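Local coordinates for lipoprotein (Mycoplasma mycoides subsp. capri, PDB 7ADK), which probably acts as the immunoglobulin-cleaving protease MIP, working on the mycoplasma surface with the antibody-binding protein MIB to dissociate antibody from antigen, at residues T510-E515 and D817-K822; Y531-F537 and K738-Y743; F595-L601 and F789-Y794; Y824-N829 and F840-D846. Numbering follows the deposited sequence.

Interaction 1 of 4, residues T510-E515 and D817-K822; sequences TDFINE and DQQKEK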
# COMPACT_ATOMS: atom_id res chain seq x y z
N THR B 510 -28.92 -5.47 -23.57
CA THR B 510 -30.20 -4.87 -23.21
C THR B 510 -31.35 -5.64 -23.85
O THR B 510 -31.34 -5.93 -25.04
CB THR B 510 -30.29 -3.40 -23.63
OG1 THR B 510 -29.86 -3.22 -24.96
CG2 THR B 510 -29.46 -2.51 -22.72
N ASP B 511 -32.37 -5.95 -23.06
CA ASP B 511 -33.67 -6.46 -23.51
C ASP B 511 -33.60 -7.72 -24.39
O ASP B 511 -34.42 -7.98 -25.26
CB ASP B 511 -34.49 -5.31 -24.08
CG ASP B 511 -35.98 -5.42 -23.79
OD1 ASP B 511 -36.39 -6.14 -22.87
OD2 ASP B 511 -36.77 -4.78 -24.50
N PHE B 512 -32.61 -8.56 -24.09
CA PHE B 512 -32.23 -9.76 -24.85
C PHE B 512 -33.21 -10.94 -24.78
O PHE B 512 -33.00 -11.94 -25.48
CB PHE B 512 -30.82 -10.16 -24.42
CG PHE B 512 -30.72 -10.63 -22.99
CD1 PHE B 512 -30.97 -11.97 -22.66
CD2 PHE B 512 -30.38 -9.72 -21.99
CE1 PHE B 512 -30.84 -12.39 -21.33
CE2 PHE B 512 -30.26 -10.14 -20.66
CZ PHE B 512 -30.47 -11.48 -20.33
N ILE B 513 -34.27 -10.87 -23.98
CA ILE B 513 -35.36 -11.86 -23.88
C ILE B 513 -36.60 -11.47 -24.71
O ILE B 513 -37.48 -12.30 -24.92
CB ILE B 513 -35.70 -12.07 -22.38
CG1 ILE B 513 -34.52 -12.64 -21.58
CG2 ILE B 513 -36.91 -12.97 -22.12
CD1 ILE B 513 -33.93 -13.96 -22.07
N ASN B 514 -36.71 -10.22 -25.17
CA ASN B 514 -37.96 -9.58 -25.62
C ASN B 514 -38.50 -10.01 -27.01
O ASN B 514 -38.92 -9.18 -27.82
CB ASN B 514 -37.85 -8.06 -25.41
CG ASN B 514 -39.18 -7.34 -25.24
OD1 ASN B 514 -40.25 -7.93 -25.29
ND2 ASN B 514 -39.17 -6.05 -25.02
N GLU B 515 -38.50 -11.32 -27.28
CA GLU B 515 -39.46 -11.95 -28.19
C GLU B 515 -40.77 -12.16 -27.41
O GLU B 515 -40.75 -12.24 -26.20
CB GLU B 515 -38.90 -13.27 -28.76
CG GLU B 515 -39.88 -13.96 -29.73
CD GLU B 515 -39.29 -15.11 -30.55
OE1 GLU B 515 -38.54 -15.95 -30.01
OE2 GLU B 515 -39.63 -15.23 -31.75
N ASP B 817 -35.51 -18.73 -24.87
CA ASP B 817 -36.15 -17.45 -24.51
C ASP B 817 -35.44 -16.21 -25.08
O ASP B 817 -35.88 -15.09 -24.85
CB ASP B 817 -36.31 -17.40 -22.99
CG ASP B 817 -37.29 -18.46 -22.50
OD1 ASP B 817 -38.50 -18.30 -22.77
OD2 ASP B 817 -36.86 -19.44 -21.86
N GLN B 818 -34.35 -16.37 -25.83
CA GLN B 818 -33.50 -15.27 -26.30
C GLN B 818 -34.03 -14.67 -27.62
O GLN B 818 -34.52 -15.39 -28.49
CB GLN B 818 -32.05 -15.79 -26.30
CG GLN B 818 -30.94 -14.77 -26.55
CD GLN B 818 -30.64 -14.53 -28.03
OE1 GLN B 818 -31.09 -15.22 -28.92
NE2 GLN B 818 -29.86 -13.54 -28.35
N GLN B 819 -33.93 -13.34 -27.78
CA GLN B 819 -34.54 -12.51 -28.83
C GLN B 819 -34.02 -12.76 -30.27
O GLN B 819 -34.50 -12.15 -31.22
CB GLN B 819 -34.40 -11.05 -28.35
CG GLN B 819 -34.69 -9.86 -29.27
CD GLN B 819 -36.09 -9.75 -29.86
OE1 GLN B 819 -36.86 -10.69 -29.92
NE2 GLN B 819 -36.47 -8.60 -30.34
N LYS B 820 -33.06 -13.66 -30.46
CA LYS B 820 -32.51 -14.07 -31.76
C LYS B 820 -31.89 -12.95 -32.61
O LYS B 820 -31.85 -13.03 -33.84
CB LYS B 820 -33.56 -14.90 -32.52
N GLU B 821 -31.44 -11.87 -31.95
CA GLU B 821 -30.75 -10.72 -32.55
C GLU B 821 -29.92 -9.93 -31.50
O GLU B 821 -29.62 -8.75 -31.67
CB GLU B 821 -31.78 -9.84 -33.29
CG GLU B 821 -31.21 -9.23 -34.57
CD GLU B 821 -30.95 -10.27 -35.66
OE1 GLU B 821 -31.87 -10.62 -36.41
OE2 GLU B 821 -29.80 -10.71 -35.79
N LYS B 822 -29.57 -10.59 -30.39
CA LYS B 822 -29.15 -10.01 -29.11
C LYS B 822 -28.10 -10.90 -28.42
O LYS B 822 -28.26 -11.32 -27.27
CB LYS B 822 -30.40 -9.77 -28.23
CG LYS B 822 -31.26 -8.55 -28.58
CD LYS B 822 -30.64 -7.21 -28.17
CE LYS B 822 -31.62 -6.06 -28.31
NZ LYS B 822 -31.16 -4.81 -27.69
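Start at Thr510, whose carbonyl O takes a hydrogen bond from Lys822 NZ at 2.9 Å. Asp511 then opens a type I turn that runs to Asn514, and its OD2 accepts Asn514 ND2 at 2.8 Å, so the turn is tied by side chains as well as backbone. Phe512 makes the main backbone link: its O receives Gln819 N at 2.8 Å, while its CB packs on Lys822 CB at 3.9 Å. Ile513 follows with a CA-H...O contact from its CA to Asp817 O (3.4 Å). Asn514 centres an inverse gamma turn, after which Glu515 CB lies 3.5 Å from Gln819 OE1. Both partners are irregular, so two isolated hydrogen bonds and side-chain packing, not sheet pairing, join them. The 510-515 loop leads from strand 503-507 of the antiparallel sheet to strand 535-537 of the mixed sheet. Around it, Phe512 meets the ring of Tyr808 on strand 807-809, and Thr510 and Ile513 touch Tyr740 and Tyr743 of strand 737-747.

Interaction 2 of 4, residues Y531-F537 and K738-Y743; sequences YNGAGIF and KKYFNY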
# COMPACT_ATOMS: atom_id res chain seq x y z
N TYR B 531 -43.35 1.96 -13.49
CA TYR B 531 -42.25 1.42 -14.29
C TYR B 531 -42.64 1.12 -15.75
O TYR B 531 -42.22 0.12 -16.35
CB TYR B 531 -41.64 0.23 -13.55
CG TYR B 531 -41.21 0.58 -12.15
CD1 TYR B 531 -40.13 1.46 -11.96
CD2 TYR B 531 -41.89 0.05 -11.04
CE1 TYR B 531 -39.75 1.83 -10.66
CE2 TYR B 531 -41.50 0.40 -9.73
CZ TYR B 531 -40.43 1.29 -9.54
OH TYR B 531 -40.05 1.64 -8.29
N ASN B 532 -43.47 1.99 -16.33
CA ASN B 532 -43.84 1.98 -17.73
C ASN B 532 -42.61 2.19 -18.63
O ASN B 532 -41.71 2.97 -18.30
CB ASN B 532 -44.91 3.06 -17.96
CG ASN B 532 -45.48 3.04 -19.36
OD1 ASN B 532 -45.74 2.00 -19.95
ND2 ASN B 532 -45.69 4.18 -19.96
N GLY B 533 -42.54 1.50 -19.76
CA GLY B 533 -41.46 1.59 -20.74
C GLY B 533 -40.12 0.96 -20.33
O GLY B 533 -39.38 0.52 -21.20
N ALA B 534 -39.83 0.85 -19.03
CA ALA B 534 -38.62 0.22 -18.50
C ALA B 534 -38.46 -1.24 -18.96
O ALA B 534 -39.42 -2.01 -18.92
CB ALA B 534 -38.62 0.32 -16.98
N GLY B 535 -37.25 -1.62 -19.37
CA GLY B 535 -36.91 -2.95 -19.83
C GLY B 535 -36.15 -3.79 -18.81
O GLY B 535 -36.19 -3.54 -17.61
N ILE B 536 -35.43 -4.79 -19.31
CA ILE B 536 -34.55 -5.65 -18.52
C ILE B 536 -33.17 -5.69 -19.16
O ILE B 536 -33.06 -5.62 -20.38
CB ILE B 536 -35.10 -7.09 -18.38
CG1 ILE B 536 -35.37 -7.81 -19.72
CG2 ILE B 536 -36.37 -7.09 -17.53
CD1 ILE B 536 -34.26 -8.75 -20.15
N PHE B 537 -32.11 -5.83 -18.38
CA PHE B 537 -30.75 -6.00 -18.89
C PHE B 537 -29.90 -6.87 -17.95
O PHE B 537 -30.25 -7.09 -16.79
CB PHE B 537 -30.12 -4.63 -19.18
CG PHE B 537 -29.39 -3.98 -18.02
CD1 PHE B 537 -28.02 -3.70 -18.11
CD2 PHE B 537 -30.06 -3.70 -16.83
CE1 PHE B 537 -27.34 -3.16 -17.02
CE2 PHE B 537 -29.38 -3.17 -15.73
CZ PHE B 537 -28.01 -2.91 -15.82
N LYS B 738 -33.29 5.12 -21.83
CA LYS B 738 -34.22 4.07 -21.40
C LYS B 738 -33.74 3.44 -20.10
O LYS B 738 -32.54 3.31 -19.88
CB LYS B 738 -34.42 3.08 -22.55
CG LYS B 738 -35.46 2.01 -22.24
CD LYS B 738 -35.78 1.20 -23.49
CE LYS B 738 -36.71 0.04 -23.16
NZ LYS B 738 -37.07 -0.73 -24.35
N LYS B 739 -34.69 3.12 -19.21
CA LYS B 739 -34.47 2.51 -17.89
C LYS B 739 -34.58 0.98 -17.98
O LYS B 739 -35.39 0.48 -18.74
CB LYS B 739 -35.48 3.05 -16.86
CG LYS B 739 -35.41 4.57 -16.69
CD LYS B 739 -36.43 5.08 -15.67
CE LYS B 739 -36.57 6.59 -15.76
NZ LYS B 739 -37.50 7.15 -14.77
N TYR B 740 -33.80 0.24 -17.19
CA TYR B 740 -33.80 -1.22 -17.21
C TYR B 740 -33.59 -1.83 -15.82
O TYR B 740 -32.74 -1.39 -15.06
CB TYR B 740 -32.69 -1.72 -18.15
CG TYR B 740 -32.64 -1.20 -19.57
CD1 TYR B 740 -33.14 -1.97 -20.64
CD2 TYR B 740 -32.01 0.03 -19.86
CE1 TYR B 740 -33.02 -1.52 -21.96
CE2 TYR B 740 -31.89 0.48 -21.19
CZ TYR B 740 -32.38 -0.31 -22.25
OH TYR B 740 -32.21 0.07 -23.54
N PHE B 741 -34.36 -2.86 -15.47
CA PHE B 741 -34.10 -3.70 -14.29
C PHE B 741 -33.00 -4.73 -14.55
O PHE B 741 -32.89 -5.29 -15.64
CB PHE B 741 -35.37 -4.46 -13.90
CG PHE B 741 -36.49 -3.58 -13.42
CD1 PHE B 741 -36.44 -3.03 -12.13
CD2 PHE B 741 -37.57 -3.29 -14.27
CE1 PHE B 741 -37.49 -2.21 -11.68
CE2 PHE B 741 -38.61 -2.48 -13.82
CZ PHE B 741 -38.58 -1.94 -12.52
N ASN B 742 -32.23 -5.08 -13.52
CA ASN B 742 -31.26 -6.17 -13.57
C ASN B 742 -31.98 -7.54 -13.68
O ASN B 742 -32.90 -7.85 -12.93
CB ASN B 742 -30.36 -6.12 -12.33
CG ASN B 742 -29.09 -5.31 -12.50
OD1 ASN B 742 -28.02 -5.87 -12.68
ND2 ASN B 742 -29.13 -4.01 -12.40
N TYR B 743 -31.52 -8.38 -14.60
CA TYR B 743 -32.08 -9.67 -14.96
C TYR B 743 -31.00 -10.71 -15.33
O TYR B 743 -29.90 -10.37 -15.74
CB TYR B 743 -33.05 -9.45 -16.13
CG TYR B 743 -33.62 -10.72 -16.71
CD1 TYR B 743 -34.68 -11.38 -16.07
CD2 TYR B 743 -33.02 -11.31 -17.83
CE1 TYR B 743 -35.14 -12.62 -16.54
CE2 TYR B 743 -33.46 -12.55 -18.29
CZ TYR B 743 -34.54 -13.20 -17.66
OH TYR B 743 -35.02 -14.34 -18.19
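Phe741 is the apolar centre: it points its ring edge at the face of Tyr531, with centroids 5.4 Å apart and planes at 71°, and its CE2 also touches Ala534 CB at 4.2 Å. Ile536 lies on the same face of the sheet as Phe741, and its CD1 reaches Tyr743 CD2 at 3.7 Å. On the other face Phe537 CD2 packs on Tyr740 CB (3.5 Å), with Tyr727 of the next strand stacked on the Phe537 ring. Gly535 has no side chain; a CB modelled there would come within a tight 3.1 Å of Tyr740 CD1. Between the two faces runs a short parallel ladder joining strand 535-537 to strand 737-747 in the mixed sheet, one of two sheets that are consistent with the double-barrel architecture of PA-clan peptidases. Gly535 N donates to Lys739 O and Phe741 N to Gly535 O, both at 2.9 Å; Phe537 N donates to Phe741 O at 2.9 Å and Tyr743 N to Phe537 O at 2.8 Å. The short axes nevertheless cross at -56°. At the exposed end, Lys738 CE lies 3.3 Å from Gly533 O, and Lys521 NZ binds the carbonyls of Tyr531 and Ala534.

Interaction 3 of 4, residues F595-L601 and F789-Y794; sequences FFSDSLL and FRSDGY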
# COMPACT_ATOMS: atom_id res chain seq x y z
N PHE B 595 -15.80 -20.27 -23.34
CA PHE B 595 -16.94 -19.92 -22.49
C PHE B 595 -17.51 -21.16 -21.81
O PHE B 595 -17.48 -22.25 -22.37
CB PHE B 595 -18.00 -19.18 -23.31
CG PHE B 595 -17.61 -17.76 -23.62
CD1 PHE B 595 -17.95 -16.73 -22.73
CD2 PHE B 595 -16.84 -17.47 -24.76
CE1 PHE B 595 -17.53 -15.42 -22.98
CE2 PHE B 595 -16.41 -16.16 -24.99
CZ PHE B 595 -16.77 -15.13 -24.11
N PHE B 596 -18.00 -21.04 -20.58
CA PHE B 596 -18.45 -22.19 -19.81
C PHE B 596 -19.81 -22.72 -20.29
O PHE B 596 -20.85 -22.10 -20.04
CB PHE B 596 -18.46 -21.82 -18.33
CG PHE B 596 -18.67 -23.01 -17.43
CD1 PHE B 596 -17.58 -23.84 -17.09
CD2 PHE B 596 -19.94 -23.29 -16.91
CE1 PHE B 596 -17.77 -24.92 -16.23
CE2 PHE B 596 -20.11 -24.36 -16.02
CZ PHE B 596 -19.03 -25.17 -15.68
N SER B 597 -19.82 -23.84 -21.02
CA SER B 597 -21.01 -24.35 -21.71
C SER B 597 -21.96 -25.18 -20.84
O SER B 597 -23.14 -25.25 -21.15
CB SER B 597 -20.54 -25.17 -22.90
OG SER B 597 -19.71 -26.21 -22.46
N ASP B 598 -21.47 -25.79 -19.76
CA ASP B 598 -22.31 -26.53 -18.82
C ASP B 598 -23.32 -25.62 -18.11
O ASP B 598 -23.02 -24.49 -17.72
CB ASP B 598 -21.47 -27.28 -17.76
CG ASP B 598 -20.37 -28.23 -18.25
OD1 ASP B 598 -20.36 -28.59 -19.44
OD2 ASP B 598 -19.56 -28.67 -17.41
N SER B 599 -24.53 -26.13 -17.87
CA SER B 599 -25.52 -25.52 -16.99
C SER B 599 -25.05 -25.59 -15.54
O SER B 599 -24.97 -26.69 -14.99
CB SER B 599 -26.81 -26.30 -17.13
OG SER B 599 -27.79 -25.86 -16.22
N LEU B 600 -24.79 -24.47 -14.87
CA LEU B 600 -24.49 -24.45 -13.43
C LEU B 600 -25.68 -24.85 -12.53
O LEU B 600 -25.52 -25.04 -11.33
CB LEU B 600 -23.96 -23.05 -13.02
CG LEU B 600 -22.44 -22.98 -12.74
CD1 LEU B 600 -22.10 -21.55 -12.32
CD2 LEU B 600 -21.98 -23.89 -11.61
N LEU B 601 -26.88 -24.98 -13.10
CA LEU B 601 -28.12 -25.36 -12.42
C LEU B 601 -28.36 -26.89 -12.39
O LEU B 601 -29.01 -27.38 -11.46
CB LEU B 601 -29.29 -24.64 -13.11
CG LEU B 601 -29.27 -23.12 -12.89
CD1 LEU B 601 -30.01 -22.42 -14.01
CD2 LEU B 601 -29.92 -22.72 -11.57
N PHE B 789 -22.95 -15.53 -18.51
CA PHE B 789 -23.14 -15.37 -19.96
C PHE B 789 -24.21 -16.30 -20.55
O PHE B 789 -24.86 -15.98 -21.53
CB PHE B 789 -21.83 -15.70 -20.69
CG PHE B 789 -20.61 -14.91 -20.29
CD1 PHE B 789 -20.44 -13.59 -20.74
CD2 PHE B 789 -19.63 -15.51 -19.49
CE1 PHE B 789 -19.28 -12.89 -20.41
CE2 PHE B 789 -18.48 -14.79 -19.13
CZ PHE B 789 -18.29 -13.49 -19.62
N ARG B 790 -24.33 -17.49 -19.95
CA ARG B 790 -25.17 -18.59 -20.40
C ARG B 790 -26.09 -19.01 -19.28
O ARG B 790 -25.69 -19.07 -18.12
CB ARG B 790 -24.26 -19.72 -20.88
CG ARG B 790 -25.02 -20.82 -21.60
CD ARG B 790 -24.09 -21.88 -22.11
NE ARG B 790 -24.81 -23.03 -22.65
CZ ARG B 790 -25.24 -23.20 -23.88
NH1 ARG B 790 -25.10 -22.31 -24.81
NH2 ARG B 790 -25.81 -24.30 -24.22
N SER B 791 -27.33 -19.32 -19.62
CA SER B 791 -28.33 -19.90 -18.75
C SER B 791 -29.05 -21.02 -19.48
O SER B 791 -29.55 -20.84 -20.58
CB SER B 791 -29.31 -18.83 -18.25
OG SER B 791 -30.37 -19.38 -17.53
N ASP B 792 -29.14 -22.16 -18.82
CA ASP B 792 -29.97 -23.30 -19.20
C ASP B 792 -31.47 -23.05 -18.98
O ASP B 792 -32.32 -23.85 -19.38
CB ASP B 792 -29.49 -24.44 -18.32
CG ASP B 792 -29.98 -25.83 -18.69
OD1 ASP B 792 -30.04 -26.69 -17.77
OD2 ASP B 792 -30.23 -26.09 -19.88
N GLY B 793 -31.80 -21.94 -18.32
CA GLY B 793 -33.10 -21.64 -17.77
C GLY B 793 -33.36 -22.43 -16.50
O GLY B 793 -32.59 -23.30 -16.11
N TYR B 794 -34.47 -22.12 -15.85
CA TYR B 794 -34.98 -22.81 -14.68
C TYR B 794 -36.49 -22.64 -14.65
O TYR B 794 -37.00 -21.58 -15.02
CB TYR B 794 -34.34 -22.26 -13.40
CG TYR B 794 -34.55 -23.18 -12.21
CD1 TYR B 794 -33.64 -24.22 -11.98
CD2 TYR B 794 -35.65 -22.99 -11.35
CE1 TYR B 794 -33.80 -25.06 -10.87
CE2 TYR B 794 -35.84 -23.86 -10.26
CZ TYR B 794 -34.91 -24.89 -10.01
OH TYR B 794 -35.09 -25.75 -8.98
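Two phenylalanines, both in the m rotamer, open this contact: Phe595 turns its edge to the face of Phe789, with planes at 89° and centroids 5.1 Å apart, and both side chains touch Leu770. Arg790 is extended through its methylenes (t at chi1 to chi3), which carries its NE to within 3.2 Å of Ser597 O, a weak hydrogen bond; its stronger polar partner is Asp809, and it also makes a cation-pi contact with Phe855. Ser599 and Asp792 are both t at chi1, and Ser599 OG donates to Asp792 OD1 at 2.9 Å. Ser791 points away, also t, so that its OG accepts Gly793 N at 3.0 Å in an ST turn. Leu601 (m, t) lays CD1 3.4 Å from Gly793 O and CD2 4.0 Å from Tyr794 CD1. Only the Phe595 end reaches over strand 769-778; beyond strand 594-595, residues 597-601 meet 790-794 directly, in a mixed sheet consistent with one of the two beta-barrels of a chymotrypsin-like, PA-clan fold.

Interaction 4 of 4, residues Y824-N829 and F840-D846; sequences YREVMN and FQNGFTD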
# COMPACT_ATOMS: atom_id res chain seq x y z
N TYR B 824 -23.43 -11.70 -28.94
CA TYR B 824 -22.19 -11.26 -29.59
C TYR B 824 -22.05 -11.75 -31.04
O TYR B 824 -21.77 -10.96 -31.94
CB TYR B 824 -21.01 -11.73 -28.74
CG TYR B 824 -19.65 -11.37 -29.30
CD1 TYR B 824 -19.39 -10.05 -29.73
CD2 TYR B 824 -18.67 -12.35 -29.45
CE1 TYR B 824 -18.17 -9.74 -30.33
CE2 TYR B 824 -17.45 -12.04 -30.07
CZ TYR B 824 -17.21 -10.74 -30.53
OH TYR B 824 -16.07 -10.44 -31.19
N ARG B 825 -22.29 -13.04 -31.29
CA ARG B 825 -22.20 -13.64 -32.62
C ARG B 825 -23.13 -12.99 -33.63
O ARG B 825 -22.71 -12.62 -34.71
CB ARG B 825 -22.51 -15.14 -32.48
CG ARG B 825 -22.30 -15.88 -33.81
CD ARG B 825 -22.71 -17.35 -33.76
NE ARG B 825 -24.11 -17.50 -33.34
CZ ARG B 825 -25.19 -17.26 -34.05
NH1 ARG B 825 -25.16 -16.97 -35.31
NH2 ARG B 825 -26.34 -17.30 -33.48
N GLU B 826 -24.40 -12.87 -33.30
CA GLU B 826 -25.40 -12.39 -34.27
C GLU B 826 -25.41 -10.86 -34.44
O GLU B 826 -25.83 -10.36 -35.48
CB GLU B 826 -26.77 -13.01 -33.96
CG GLU B 826 -27.43 -12.52 -32.68
CD GLU B 826 -28.44 -13.50 -32.07
OE1 GLU B 826 -28.92 -14.43 -32.75
OE2 GLU B 826 -28.75 -13.32 -30.86
N VAL B 827 -24.85 -10.12 -33.48
CA VAL B 827 -24.43 -8.73 -33.65
C VAL B 827 -23.23 -8.63 -34.60
O VAL B 827 -23.23 -7.84 -35.54
CB VAL B 827 -24.12 -8.09 -32.29
CG1 VAL B 827 -23.40 -6.78 -32.40
CG2 VAL B 827 -25.40 -7.86 -31.51
N MET B 828 -22.22 -9.47 -34.41
CA MET B 828 -21.02 -9.42 -35.24
C MET B 828 -21.27 -9.93 -36.67
O MET B 828 -20.66 -9.45 -37.61
CB MET B 828 -19.88 -10.13 -34.51
CG MET B 828 -18.55 -9.63 -35.08
SD MET B 828 -17.07 -10.03 -34.13
CE MET B 828 -15.83 -9.35 -35.25
N ASN B 829 -22.24 -10.82 -36.86
CA ASN B 829 -22.69 -11.34 -38.15
C ASN B 829 -23.21 -10.25 -39.09
O ASN B 829 -22.91 -10.29 -40.28
CB ASN B 829 -23.77 -12.40 -37.91
CG ASN B 829 -24.22 -13.08 -39.19
OD1 ASN B 829 -23.43 -13.54 -39.98
ND2 ASN B 829 -25.49 -13.15 -39.44
N PHE B 840 -14.78 -17.43 -33.69
CA PHE B 840 -15.70 -17.84 -34.75
C PHE B 840 -14.93 -18.15 -36.03
O PHE B 840 -15.07 -17.48 -37.05
CB PHE B 840 -16.81 -16.79 -34.90
CG PHE B 840 -17.66 -16.59 -33.66
CD1 PHE B 840 -18.66 -17.52 -33.34
CD2 PHE B 840 -17.44 -15.51 -32.78
CE1 PHE B 840 -19.41 -17.39 -32.16
CE2 PHE B 840 -18.19 -15.38 -31.61
CZ PHE B 840 -19.18 -16.32 -31.29
N GLN B 841 -14.04 -19.14 -35.99
CA GLN B 841 -13.07 -19.41 -37.07
C GLN B 841 -13.69 -20.01 -38.33
O GLN B 841 -13.10 -19.94 -39.41
CB GLN B 841 -11.94 -20.29 -36.54
CG GLN B 841 -11.12 -19.59 -35.46
CD GLN B 841 -10.12 -20.51 -34.78
OE1 GLN B 841 -9.44 -21.31 -35.40
NE2 GLN B 841 -9.99 -20.42 -33.49
N ASN B 842 -14.91 -20.55 -38.23
CA ASN B 842 -15.77 -20.93 -39.35
C ASN B 842 -16.77 -19.82 -39.78
O ASN B 842 -17.56 -20.04 -40.69
CB ASN B 842 -16.47 -22.26 -39.00
CG ASN B 842 -15.52 -23.42 -38.77
OD1 ASN B 842 -14.86 -23.51 -37.74
ND2 ASN B 842 -15.42 -24.35 -39.68
N GLY B 843 -16.75 -18.64 -39.15
CA GLY B 843 -17.68 -17.53 -39.38
C GLY B 843 -18.84 -17.43 -38.38
O GLY B 843 -19.09 -18.33 -37.57
N PHE B 844 -19.56 -16.31 -38.41
CA PHE B 844 -20.62 -15.94 -37.46
C PHE B 844 -22.01 -16.53 -37.75
O PHE B 844 -22.96 -16.28 -37.01
CB PHE B 844 -20.73 -14.41 -37.42
CG PHE B 844 -19.44 -13.66 -37.21
CD1 PHE B 844 -18.88 -13.59 -35.93
CD2 PHE B 844 -18.78 -13.06 -38.30
CE1 PHE B 844 -17.66 -12.94 -35.74
CE2 PHE B 844 -17.56 -12.41 -38.10
CZ PHE B 844 -16.99 -12.36 -36.83
N THR B 845 -22.17 -17.30 -38.82
CA THR B 845 -23.47 -17.84 -39.24
C THR B 845 -24.01 -18.91 -38.28
O THR B 845 -23.25 -19.60 -37.59
CB THR B 845 -23.40 -18.37 -40.68
OG1 THR B 845 -22.42 -19.36 -40.80
CG2 THR B 845 -23.08 -17.28 -41.68
N ASP B 846 -25.34 -19.05 -38.20
CA ASP B 846 -26.00 -19.88 -37.17
C ASP B 846 -25.66 -21.38 -37.27
O ASP B 846 -25.60 -22.07 -36.26
CB ASP B 846 -27.53 -19.71 -37.24
CG ASP B 846 -28.04 -18.27 -37.25
OD1 ASP B 846 -27.66 -17.48 -36.39
OD2 ASP B 846 -28.84 -17.92 -38.11
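Residues 824-829 form the start of a helix, with Met828 N on Tyr824 O at 2.9 Å and Asn829 N on Arg825 O at 2.8 Å. Opposite them, 840-846 begins with a type I turn closed by Gly843 N to Phe840 O (2.9 Å); Gly843, the last residue of the turn, has positive phi, and the chain then comes closest to the helix where the CA atoms of Asn829 and Phe844 are 5.1 Å apart. Phe844 packs against the helix: Met828 CG sits over its ring face, 3.9 Å from the centroid, and Met828 SD makes an oblique Met-aromatic contact, with Phe844 CE1 at 3.4 Å. Asn829 CB touches Phe844 CB at 3.7 Å. Phe840 lies against Tyr824 (CE2 to Tyr824 CD2, 3.8 Å) and receives an off-centre CH-pi contact from Arg825 CG. Arg825 then extends to the polar side, where NH1 bonds Phe844 O at 2.9 Å and makes a salt bridge to Asp846 OD1 at 2.8 Å, with a weaker NH2 bond to that same oxygen at 3.2 Å. Its NE binds Tyr812 O. Arg825 thus does two jobs: its methylene chain belongs to the aromatic packing, while its charge is met by the carboxylate of Asp846, with a long, purely electrostatic contribution from Glu826, and Phe844 O and Asp846 OD1 are the acceptors that fix 840-846 to the helix.

In the fold
Interaction 1 lies between the others: its centre is about 13 Å from that of interaction 2 and about 16 Å from those of interactions 3 and 4. It touches interaction 2 through a probable backbone hydrogen bond, Asp511 N to Ile536 O at 2.8 Å, and interaction 4 through Gln818 NE2 to Glu826 OE2, also 2.8 Å and probably a hydrogen bond. Interactions 2 and 3 do not touch, their centres being about 23 Å apart, but strands 737-747 and 783-792 are neighbours in one sheet, and their segments alternate along the chain. Interaction 4 comes within about 6 Å of interaction 3, nearest atoms, without contact. Interaction 1 thus links the strand pairing of interaction 2 to the helix of interaction 4.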